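Local coordinates for protein TCR alpha chain (Gallus gallus, PDB 6LIR) that pairs with the TCR beta chain to form the chicken alpha-beta T-cell receptor, which probably recognises antigen presented by MHC molecules, at residues S148-V154 with A165-Y171; S116-L120 with Q179-K183. One frame throughout, in Å; residues are numbered along the deposited sequence.

Contact 1 of 2, residues S148-V154 with A165-Y171; sequences SKTETVV and ASYLSTY
Val153 lays its CG2 methyl over one face of the Tyr167 ring, a CH-pi contact with CG2 3.7 Å from the ring centroid and shifted toward the rim. With CG1 anti to the backbone N (chi1 -158°), CG2 lies beside that N and opposite the carbonyl carbon, over the ring. Glu151 reaches the same ring at its edge: its CD lies 3.8 Å from Tyr167 CD2, with the carboxylate steeply inclined to the ring. On the other face of the sheet, Val154 CG2 meets Leu168 CD1 at 3.8 Å, the two side chains crossing at about a right angle.

These side chains ride on an antiparallel hairpin of the constant domain. Thr150 pairs with Thr170, Thr152 with Leu168 and Val154 with Ser166, each by two backbone hydrogen bonds. The shortest runs from Thr152 N to Leu168 O, 2.8 Å.

Further out, the contact has different partners on its two faces. On the Val153-Tyr167 face the Tyr136 hydroxyl hydrogen-bonds both Glu151 OE1 and Ser169 OG, and so ties Glu151 to Ser169. On the Thr150 face, hydroxyls of Thr150 and Ser166 bond to charged side chains of the TCR beta chain, Asp169 and Arg186 respectively. The polar groups of this second face thus help hold the beta subunit.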
loop_
_atom_site.group_PDB
_atom_site.type_symbol
_atom_site.label_atom_id
_atom_site.label_comp_id
_atom_site.label_asym_id
_atom_site.label_seq_id
_atom_site.Cartn_x
_atom_site.Cartn_y
_atom_site.Cartn_z
ATOM N N SER A 148 -4.423 13.580 13.954
ATOM C CA SER A 148 -4.302 12.139 14.030
ATOM C C SER A 148 -5.372 11.406 13.232
ATOM O O SER A 148 -5.610 10.221 13.496
ATOM C CB SER A 148 -4.403 11.713 15.496
ATOM O OG SER A 148 -5.444 12.445 16.147
ATOM N N LYS A 149 -6.030 12.070 12.281
ATOM C CA LYS A 149 -7.055 11.421 11.469
ATOM C C LYS A 149 -6.439 10.830 10.206
ATOM O O LYS A 149 -5.374 11.258 9.754
ATOM C CB LYS A 149 -8.178 12.394 11.090
ATOM C CG LYS A 149 -7.932 13.161 9.798
ATOM C CD LYS A 149 -6.973 14.331 9.996
ATOM C CE LYS A 149 -7.056 15.272 8.808
ATOM N NZ LYS A 149 -5.929 16.230 8.786
ATOM N N THR A 150 -7.105 9.811 9.661
ATOM C CA THR A 150 -6.716 9.184 8.405
ATOM C C THR A 150 -7.938 9.073 7.504
ATOM O O THR A 150 -9.077 9.045 7.974
ATOM C CB THR A 150 -6.087 7.800 8.624
ATOM O OG1 THR A 150 -6.821 7.087 9.623
ATOM C CG2 THR A 150 -4.634 7.943 9.069
ATOM N N GLU A 151 -7.693 9.013 6.195
ATOM C CA GLU A 151 -8.749 9.084 5.194
ATOM C C GLU A 151 -8.584 7.951 4.192
ATOM O O GLU A 151 -7.465 7.532 3.891
ATOM C CB GLU A 151 -8.728 10.447 4.467
ATOM C CG GLU A 151 -9.578 10.510 3.211
ATOM C CD GLU A 151 -9.596 11.890 2.576
ATOM O OE1 GLU A 151 -10.515 12.673 2.887
ATOM O OE2 GLU A 151 -8.698 12.185 1.757
ATOM N N THR A 152 -9.713 7.457 3.682
ATOM C CA THR A 152 -9.711 6.428 2.653
ATOM C C THR A 152 -10.933 6.612 1.762
ATOM O O THR A 152 -11.821 7.418 2.046
ATOM C CB THR A 152 -9.723 5.020 3.256
ATOM O OG1 THR A 152 -8.977 5.013 4.476
ATOM C CG2 THR A 152 -9.095 4.043 2.291
ATOM N N VAL A 153 -10.956 5.852 0.666
ATOM C CA VAL A 153 -12.101 5.747 -0.228
ATOM C C VAL A 153 -12.395 4.270 -0.426
ATOM O O VAL A 153 -11.478 3.472 -0.648
ATOM C CB VAL A 153 -11.852 6.420 -1.597
ATOM C CG1 VAL A 153 -13.171 6.768 -2.268
ATOM C CG2 VAL A 153 -10.983 7.643 -1.446
ATOM N N VAL A 154 -13.674 3.904 -0.351
ATOM C CA VAL A 154 -14.092 2.520 -0.525
ATOM C C VAL A 154 -15.271 2.491 -1.483
ATOM O O VAL A 154 -15.914 3.508 -1.752
ATOM C CB VAL A 154 -14.475 1.845 0.812
ATOM C CG1 VAL A 154 -13.309 1.875 1.788
ATOM C CG2 VAL A 154 -15.696 2.521 1.414
ATOM N N ALA A 165 -18.996 4.786 -4.608
ATOM C CA ALA A 165 -17.790 5.145 -3.882
ATOM C C ALA A 165 -18.114 6.178 -2.810
ATOM O O ALA A 165 -19.016 7.004 -2.969
ATOM C CB ALA A 165 -16.713 5.690 -4.825
ATOM N N SER A 166 -17.355 6.136 -1.721
ATOM C CA SER A 166 -17.576 7.061 -0.624
ATOM C C SER A 166 -16.277 7.230 0.142
ATOM O O SER A 166 -15.518 6.274 0.314
ATOM C CB SER A 166 -18.683 6.568 0.319
ATOM O OG SER A 166 -18.375 5.288 0.849
ATOM N N TYR A 167 -16.035 8.450 0.602
ATOM C CA TYR A 167 -14.863 8.747 1.403
ATOM C C TYR A 167 -15.173 8.468 2.864
ATOM O O TYR A 167 -16.314 8.600 3.313
ATOM C CB TYR A 167 -14.451 10.212 1.243
ATOM C CG TYR A 167 -13.633 10.514 0.010
ATOM C CD1 TYR A 167 -14.240 10.663 -1.232
ATOM C CD2 TYR A 167 -12.252 10.665 0.090
ATOM C CE1 TYR A 167 -13.493 10.949 -2.362
ATOM C CE2 TYR A 167 -11.501 10.953 -1.029
ATOM C CZ TYR A 167 -12.123 11.090 -2.253
ATOM O OH TYR A 167 -11.370 11.372 -3.370
ATOM N N LEU A 168 -14.133 8.107 3.613
ATOM C CA LEU A 168 -14.250 7.866 5.042
ATOM C C LEU A 168 -13.013 8.429 5.716
ATOM O O LEU A 168 -11.893 8.213 5.246
ATOM C CB LEU A 168 -14.365 6.367 5.365
ATOM C CG LEU A 168 -15.361 5.493 4.603
ATOM C CD1 LEU A 168 -15.100 4.018 4.894
ATOM C CD2 LEU A 168 -16.786 5.870 4.963
ATOM N N SER A 169 -13.223 9.145 6.810
ATOM C CA SER A 169 -12.150 9.634 7.660
ATOM C C SER A 169 -12.418 9.161 9.080
ATOM O O SER A 169 -13.572 9.059 9.500
ATOM C CB SER A 169 -12.029 11.166 7.609
ATOM O OG SER A 169 -11.277 11.574 6.472
ATOM N N THR A 170 -11.351 8.863 9.818
ATOM C CA THR A 170 -11.510 8.414 11.194
ATOM C C THR A 170 -10.407 8.986 12.068
ATOM O O THR A 170 -9.302 9.266 11.603
ATOM C CB THR A 170 -11.466 6.879 11.322
ATOM O OG1 THR A 170 -10.315 6.369 10.636
ATOM C CG2 THR A 170 -12.724 6.243 10.755
ATOM N N TYR A 171 -10.729 9.142 13.349
ATOM C CA TYR A 171 -9.758 9.464 14.382
ATOM C C TYR A 171 -10.318 8.967 15.705
ATOM O O TYR A 171 -11.537 8.896 15.889
ATOM C CB TYR A 171 -9.408 10.963 14.431
ATOM C CG TYR A 171 -10.527 11.925 14.784
ATOM C CD1 TYR A 171 -10.843 12.204 16.109
ATOM C CD2 TYR A 171 -11.232 12.595 13.791
ATOM C CE1 TYR A 171 -11.851 13.098 16.434
ATOM C CE2 TYR A 171 -12.239 13.491 14.106
ATOM C CZ TYR A 171 -12.546 13.738 15.428
ATOM O OH TYR A 171 -13.548 14.628 15.747
#

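Contact 2 of 2, residues S116-L120 with Q179-K183; sequences SVYRL and QCGAK
The first torsions of Cys180 and Val117 bring a sulfur and a methyl together. Cys180 SG stands anti to its own N (chi1 -165°), beside the carbonyl carbon, and is directed at strand 116-121. Val117 has CG1 in the matching place (chi1 172°), and this methyl comes to 3.3 Å from Cys180 SG. The contact lies in the core of an immunoglobulin-like constant domain, a beta sandwich. Strand 116-121 is an edge strand of the four-stranded sheet in this chain, and strand 181-184 is the middle strand of the facing three-stranded sheet.

The two segments run nearly antiparallel but share no hydrogen bond. They face each other across the sandwich and meet through side chains. Val117 uses both branches. CG1 takes the sulfur, and CG2 lies 4.4 Å from Ala182 CB, a looser apolar contact. Gly181 follows Cys180, and its CA is 4.2 Å from Val117 CG1.

Arg119 packs along CB of Cys180. Its CG is 3.5 Å from Cys180 CB, and its CD is nearly as close. Bends at chi2 and chi3 shape the chain, and the guanidinium group finds its partners outside the two segments, in salt bridges to Asp194 and Glu129.

Cys180 SG is joined to Cys131 SG of strand 128-134. This disulfide ties the two sheets together, as is characteristic of immunoglobulin domains, and Val117 also touches Cys131. Facing strand 116-121, the bonded sulfur has the backbone oxygen of Tyr118 close by, with Cys180 SG 3.1 Å from Tyr118 O.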
loop_
_atom_site.group_PDB
_atom_site.type_symbol
_atom_site.label_atom_id
_atom_site.label_comp_id
_atom_site.label_asym_id
_atom_site.label_seq_id
_atom_site.Cartn_x
_atom_site.Cartn_y
_atom_site.Cartn_z
ATOM N N SER A 116 -21.742 12.978 7.005
ATOM C CA SER A 116 -22.278 12.585 8.297
ATOM C C SER A 116 -21.120 12.203 9.202
ATOM O O SER A 116 -20.061 11.771 8.738
ATOM C CB SER A 116 -23.252 11.412 8.184
ATOM O OG SER A 116 -24.291 11.705 7.275
ATOM N N VAL A 117 -21.323 12.407 10.494
ATOM C CA VAL A 117 -20.326 12.117 11.510
ATOM C C VAL A 117 -20.966 11.197 12.541
ATOM O O VAL A 117 -22.142 11.362 12.881
ATOM C CB VAL A 117 -19.781 13.417 12.140
ATOM C CG1 VAL A 117 -18.908 13.114 13.314
ATOM C CG2 VAL A 117 -18.974 14.194 11.109
ATOM N N TYR A 118 -20.198 10.228 13.039
ATOM C CA TYR A 118 -20.728 9.258 13.985
ATOM C C TYR A 118 -19.660 8.896 15.002
ATOM O O TYR A 118 -18.463 8.898 14.707
ATOM C CB TYR A 118 -21.194 7.960 13.305
ATOM C CG TYR A 118 -22.101 8.135 12.112
ATOM C CD1 TYR A 118 -23.463 8.351 12.273
ATOM C CD2 TYR A 118 -21.596 8.067 10.822
ATOM C CE1 TYR A 118 -24.294 8.502 11.179
ATOM C CE2 TYR A 118 -22.417 8.219 9.725
ATOM C CZ TYR A 118 -23.763 8.435 9.907
ATOM O OH TYR A 118 -24.581 8.587 8.811
ATOM N N ARG A 119 -20.119 8.546 16.196
ATOM C CA ARG A 119 -19.258 8.052 17.257
ATOM C C ARG A 119 -19.450 6.550 17.372
ATOM O O ARG A 119 -20.581 6.055 17.337
ATOM C CB ARG A 119 -19.584 8.714 18.595
ATOM C CG ARG A 119 -18.775 9.952 18.893
ATOM C CD ARG A 119 -19.674 11.074 19.370
ATOM N NE ARG A 119 -20.398 10.726 20.592
ATOM C CZ ARG A 119 -19.944 10.954 21.821
ATOM N NH1 ARG A 119 -18.760 11.527 21.997
ATOM N NH2 ARG A 119 -20.671 10.607 22.876
ATOM N N LEU A 120 -18.349 5.830 17.526
ATOM C CA LEU A 120 -18.399 4.386 17.629
ATOM C C LEU A 120 -17.713 3.943 18.907
ATOM O O LEU A 120 -16.769 4.580 19.384
ATOM C CB LEU A 120 -17.710 3.705 16.439
ATOM C CG LEU A 120 -17.970 4.234 15.030
ATOM C CD1 LEU A 120 -17.213 3.388 14.012
ATOM C CD2 LEU A 120 -19.451 4.237 14.733
ATOM N N GLN A 179 -13.968 14.410 20.975
ATOM C CA GLN A 179 -15.011 15.308 20.496
ATOM C C GLN A 179 -15.119 15.065 18.998
ATOM O O GLN A 179 -14.257 15.501 18.227
ATOM C CB GLN A 179 -14.680 16.768 20.808
ATOM C CG GLN A 179 -15.703 17.759 20.270
ATOM C CD GLN A 179 -15.576 19.136 20.885
ATOM O OE1 GLN A 179 -14.942 19.302 21.922
ATOM N NE2 GLN A 179 -16.172 20.136 20.236
ATOM N N CYS A 180 -16.176 14.362 18.595
ATOM C CA CYS A 180 -16.370 13.918 17.222
ATOM C C CYS A 180 -17.108 15.015 16.477
ATOM O O CYS A 180 -18.289 15.258 16.736
ATOM C CB CYS A 180 -17.202 12.642 17.247
ATOM S SG CYS A 180 -17.313 11.607 15.808
ATOM N N GLY A 181 -16.425 15.653 15.535
ATOM C CA GLY A 181 -17.104 16.610 14.691
ATOM C C GLY A 181 -16.333 16.914 13.428
ATOM O O GLY A 181 -15.226 16.415 13.197
ATOM N N ALA A 182 -16.944 17.781 12.627
ATOM C CA ALA A 182 -16.295 18.386 11.471
ATOM C C ALA A 182 -17.172 19.515 10.951
ATOM O O ALA A 182 -18.342 19.637 11.321
ATOM C CB ALA A 182 -16.030 17.367 10.359
ATOM N N LYS A 183 -16.584 20.354 10.103
ATOM C CA LYS A 183 -17.329 21.370 9.371
ATOM C C LYS A 183 -17.188 21.123 7.876
ATOM O O LYS A 183 -16.097 20.807 7.392
ATOM C CB LYS A 183 -16.873 22.788 9.730
ATOM C CG LYS A 183 -17.042 23.094 11.206
ATOM C CD LYS A 183 -15.929 23.968 11.739
ATOM C CE LYS A 183 -16.208 25.426 11.415
ATOM N NZ LYS A 183 -15.364 26.351 12.217
#

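Contacts 1 and 2 both belong to the constant domain, and their centres are about 12 Å apart. Along the chain the order is 116-120, 148-154, 165-171, 179-183, so the hairpin of contact 1 falls between the two segments of contact 2. Strands 116-121 and 150-156 are the outer strands of one four-stranded sheet in this chain, while 179-183 leads into the facing sheet. Contact 1 therefore works within a sheet and contact 2 between sheets. Tyr171 joins them directly: its OH probably hydrogen-bonds Gln179 O at 2.7 Å and Gly181 N at 3.1 Å. Residues of both contacts also touch the TCR beta chain, so core and subunit interface lie close together.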